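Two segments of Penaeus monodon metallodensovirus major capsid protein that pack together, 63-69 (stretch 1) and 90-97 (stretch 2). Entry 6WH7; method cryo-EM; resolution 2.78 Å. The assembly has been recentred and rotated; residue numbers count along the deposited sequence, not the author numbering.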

# COMPACT_ATOMS: atom_id res chain seq x y z
N ALA A 63 -24.97 76.08 39.01
CA ALA A 63 -25.01 75.81 40.43
C ALA A 63 -24.63 77.07 41.18
O ALA A 63 -24.13 78.03 40.60
CB ALA A 63 -24.09 74.65 40.82
N ILE A 64 -24.90 77.06 42.47
CA ILE A 64 -24.39 78.05 43.40
C ILE A 64 -23.70 77.28 44.52
O ILE A 64 -24.36 76.57 45.28
CB ILE A 64 -25.49 78.96 43.96
CG1 ILE A 64 -26.06 79.83 42.85
CG2 ILE A 64 -24.96 79.80 45.09
CD1 ILE A 64 -27.28 80.58 43.24
N LYS A 65 -22.39 77.42 44.61
CA LYS A 65 -21.60 76.75 45.63
C LYS A 65 -21.12 77.81 46.61
O LYS A 65 -20.50 78.79 46.19
CB LYS A 65 -20.43 76.00 45.01
CG LYS A 65 -20.88 74.85 44.14
CD LYS A 65 -19.76 74.29 43.31
CE LYS A 65 -18.69 73.67 44.16
NZ LYS A 65 -17.60 73.11 43.33
N LEU A 66 -21.42 77.62 47.88
CA LEU A 66 -21.03 78.56 48.92
C LEU A 66 -20.37 77.80 50.06
O LEU A 66 -20.81 76.70 50.41
CB LEU A 66 -22.22 79.34 49.44
CG LEU A 66 -22.87 80.33 48.49
CD1 LEU A 66 -24.14 80.86 49.11
CD2 LEU A 66 -21.92 81.46 48.22
N ARG A 67 -19.33 78.38 50.63
CA ARG A 67 -18.57 77.75 51.69
C ARG A 67 -18.53 78.67 52.90
O ARG A 67 -18.47 79.89 52.78
CB ARG A 67 -17.17 77.40 51.24
CG ARG A 67 -16.31 76.76 52.29
CD ARG A 67 -15.01 76.29 51.70
NE ARG A 67 -14.26 77.37 51.09
CZ ARG A 67 -14.14 77.54 49.78
NH1 ARG A 67 -14.71 76.68 48.96
NH2 ARG A 67 -13.44 78.54 49.29
N ASN A 68 -18.55 78.05 54.08
CA ASN A 68 -18.80 78.75 55.32
C ASN A 68 -18.15 77.97 56.45
O ASN A 68 -18.07 76.75 56.41
CB ASN A 68 -20.31 78.87 55.53
CG ASN A 68 -20.67 79.67 56.72
OD1 ASN A 68 -19.96 80.59 57.09
ND2 ASN A 68 -21.77 79.30 57.36
N PHE A 69 -17.68 78.69 57.47
CA PHE A 69 -17.29 78.06 58.72
C PHE A 69 -18.43 78.17 59.71
O PHE A 69 -19.08 79.21 59.81
CB PHE A 69 -16.03 78.69 59.32
CG PHE A 69 -14.79 78.44 58.54
CD1 PHE A 69 -14.14 77.23 58.63
CD2 PHE A 69 -14.24 79.43 57.76
CE1 PHE A 69 -12.99 77.01 57.93
CE2 PHE A 69 -13.09 79.21 57.06
CZ PHE A 69 -12.47 78.00 57.15
N PHE A 90 -31.02 78.86 52.13
CA PHE A 90 -29.83 78.29 52.74
C PHE A 90 -28.72 78.10 51.71
O PHE A 90 -27.55 78.36 52.00
CB PHE A 90 -30.22 76.97 53.40
CG PHE A 90 -29.10 76.23 54.06
CD1 PHE A 90 -28.59 76.65 55.27
CD2 PHE A 90 -28.61 75.07 53.51
CE1 PHE A 90 -27.59 75.96 55.88
CE2 PHE A 90 -27.61 74.37 54.12
CZ PHE A 90 -27.10 74.82 55.31
N TYR A 91 -29.07 77.62 50.53
CA TYR A 91 -28.09 77.26 49.52
C TYR A 91 -27.65 78.42 48.63
O TYR A 91 -26.45 78.57 48.36
CB TYR A 91 -28.66 76.15 48.66
CG TYR A 91 -28.95 74.92 49.45
CD1 TYR A 91 -27.98 73.96 49.63
CD2 TYR A 91 -30.18 74.73 50.04
CE1 TYR A 91 -28.23 72.84 50.36
CE2 TYR A 91 -30.44 73.61 50.77
CZ TYR A 91 -29.46 72.67 50.92
OH TYR A 91 -29.70 71.54 51.65
N CYS A 92 -28.59 79.21 48.15
CA CYS A 92 -28.31 80.21 47.14
C CYS A 92 -28.15 81.61 47.70
O CYS A 92 -28.00 82.57 46.94
CB CYS A 92 -29.40 80.18 46.06
SG CYS A 92 -31.05 80.07 46.67
N GLU A 93 -28.18 81.76 49.01
CA GLU A 93 -28.07 83.05 49.66
C GLU A 93 -27.16 82.91 50.86
O GLU A 93 -27.33 81.98 51.66
CB GLU A 93 -29.45 83.55 50.05
CG GLU A 93 -29.50 84.83 50.79
CD GLU A 93 -30.90 85.35 50.88
OE1 GLU A 93 -31.78 84.73 50.26
OE2 GLU A 93 -31.13 86.37 51.56
N TYR A 94 -26.18 83.80 50.99
CA TYR A 94 -25.09 83.59 51.92
C TYR A 94 -25.37 84.45 53.15
O TYR A 94 -25.07 85.64 53.17
CB TYR A 94 -23.77 83.97 51.25
CG TYR A 94 -22.52 83.66 52.01
CD1 TYR A 94 -22.04 82.36 52.07
CD2 TYR A 94 -21.77 84.65 52.61
CE1 TYR A 94 -20.89 82.06 52.74
CE2 TYR A 94 -20.61 84.35 53.28
CZ TYR A 94 -20.18 83.05 53.34
OH TYR A 94 -19.02 82.74 54.00
N ASN A 95 -25.88 83.82 54.20
CA ASN A 95 -26.25 84.52 55.42
C ASN A 95 -25.26 84.08 56.48
O ASN A 95 -25.41 83.01 57.07
CB ASN A 95 -27.68 84.19 55.82
CG ASN A 95 -28.69 84.72 54.84
OD1 ASN A 95 -29.53 83.98 54.34
ND2 ASN A 95 -28.66 86.02 54.61
N THR A 96 -24.28 84.93 56.75
CA THR A 96 -23.21 84.59 57.66
C THR A 96 -22.67 85.89 58.22
O THR A 96 -22.57 86.88 57.49
CB THR A 96 -22.09 83.81 56.97
OG1 THR A 96 -22.63 82.63 56.37
CG2 THR A 96 -21.03 83.41 57.96
N GLY A 97 -22.31 85.89 59.50
CA GLY A 97 -21.59 87.02 60.06
C GLY A 97 -22.28 88.33 59.77
O GLY A 97 -23.47 88.51 60.06

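The firmest polar tie between the two segments runs from a side chain to a backbone. The hydroxyl of Tyr 94 donates a hydrogen bond to the carbonyl of Arg 67, with OH of Tyr 94 3.1 Å from O of Arg 67. Tyr 94 starts sideways at its CA-to-CB bond, but its t rotamer (chi1 -172°) brings the end of the ring nearer the strand, so that the phenol reaches a main-chain acceptor. The carbonyl lies near the plane of the ring, at its edge, where a phenolic hydroxyl can readily direct its proton.

One residue further along, Asn 68 meets Thr 96. OG1 of Thr 96 lies 3.4 Å from OD1 of Asn 68, a weak hydrogen bond, and not a settled one, because the threonine proton has another acceptor within reach. The methyl of the threonine also sits against the amide: CG2 of Thr 96 is 3.1 Å from OD1 of Asn 68, a tight approach that is packing, not bonding. Both residues point toward the opposite segment, which lets these short side chains meet although the CA atoms of Asn 68 and Thr 96 are 7.7 Å apart.

Apolar packing takes over toward the start of the strand, and Leu 66 is its centre. CD1 of Leu 66 lies 3.8 Å from CB of Tyr 94, at the ring edge, and 3.3 Å from the carbonyl O of Tyr 91. CD1 of Leu 66 also comes within 4.0 Å of C of Glu 93, so a single branch tip fits against the main chain of Tyr 91 to Glu 93. Leu 66 and Tyr 94 have the largest covered areas of their segments, 76 and 77 Å².

Ile 64 closes the packing. CD1 of Ile 64 touches CB of Cys 92 at 3.6 Å, while CG2 of Ile 64 lies 3.8 Å from O of Tyr 91; here the CA atoms of Ile 64 and Cys 92 are 5.8 Å apart, the closest pairing in the register.

The rule to read from this contact is alternation. Ile 64, Leu 66 and Asn 68 point toward the second segment, and Lys 65 and Arg 67 point away, as expected of an extended strand. Their register partners Cys 92, Tyr 94 and Thr 96 also come at every second residue, and Glu 93 and Asn 95 between them point away. The whole contact buries just 383 Å², summed over both sides.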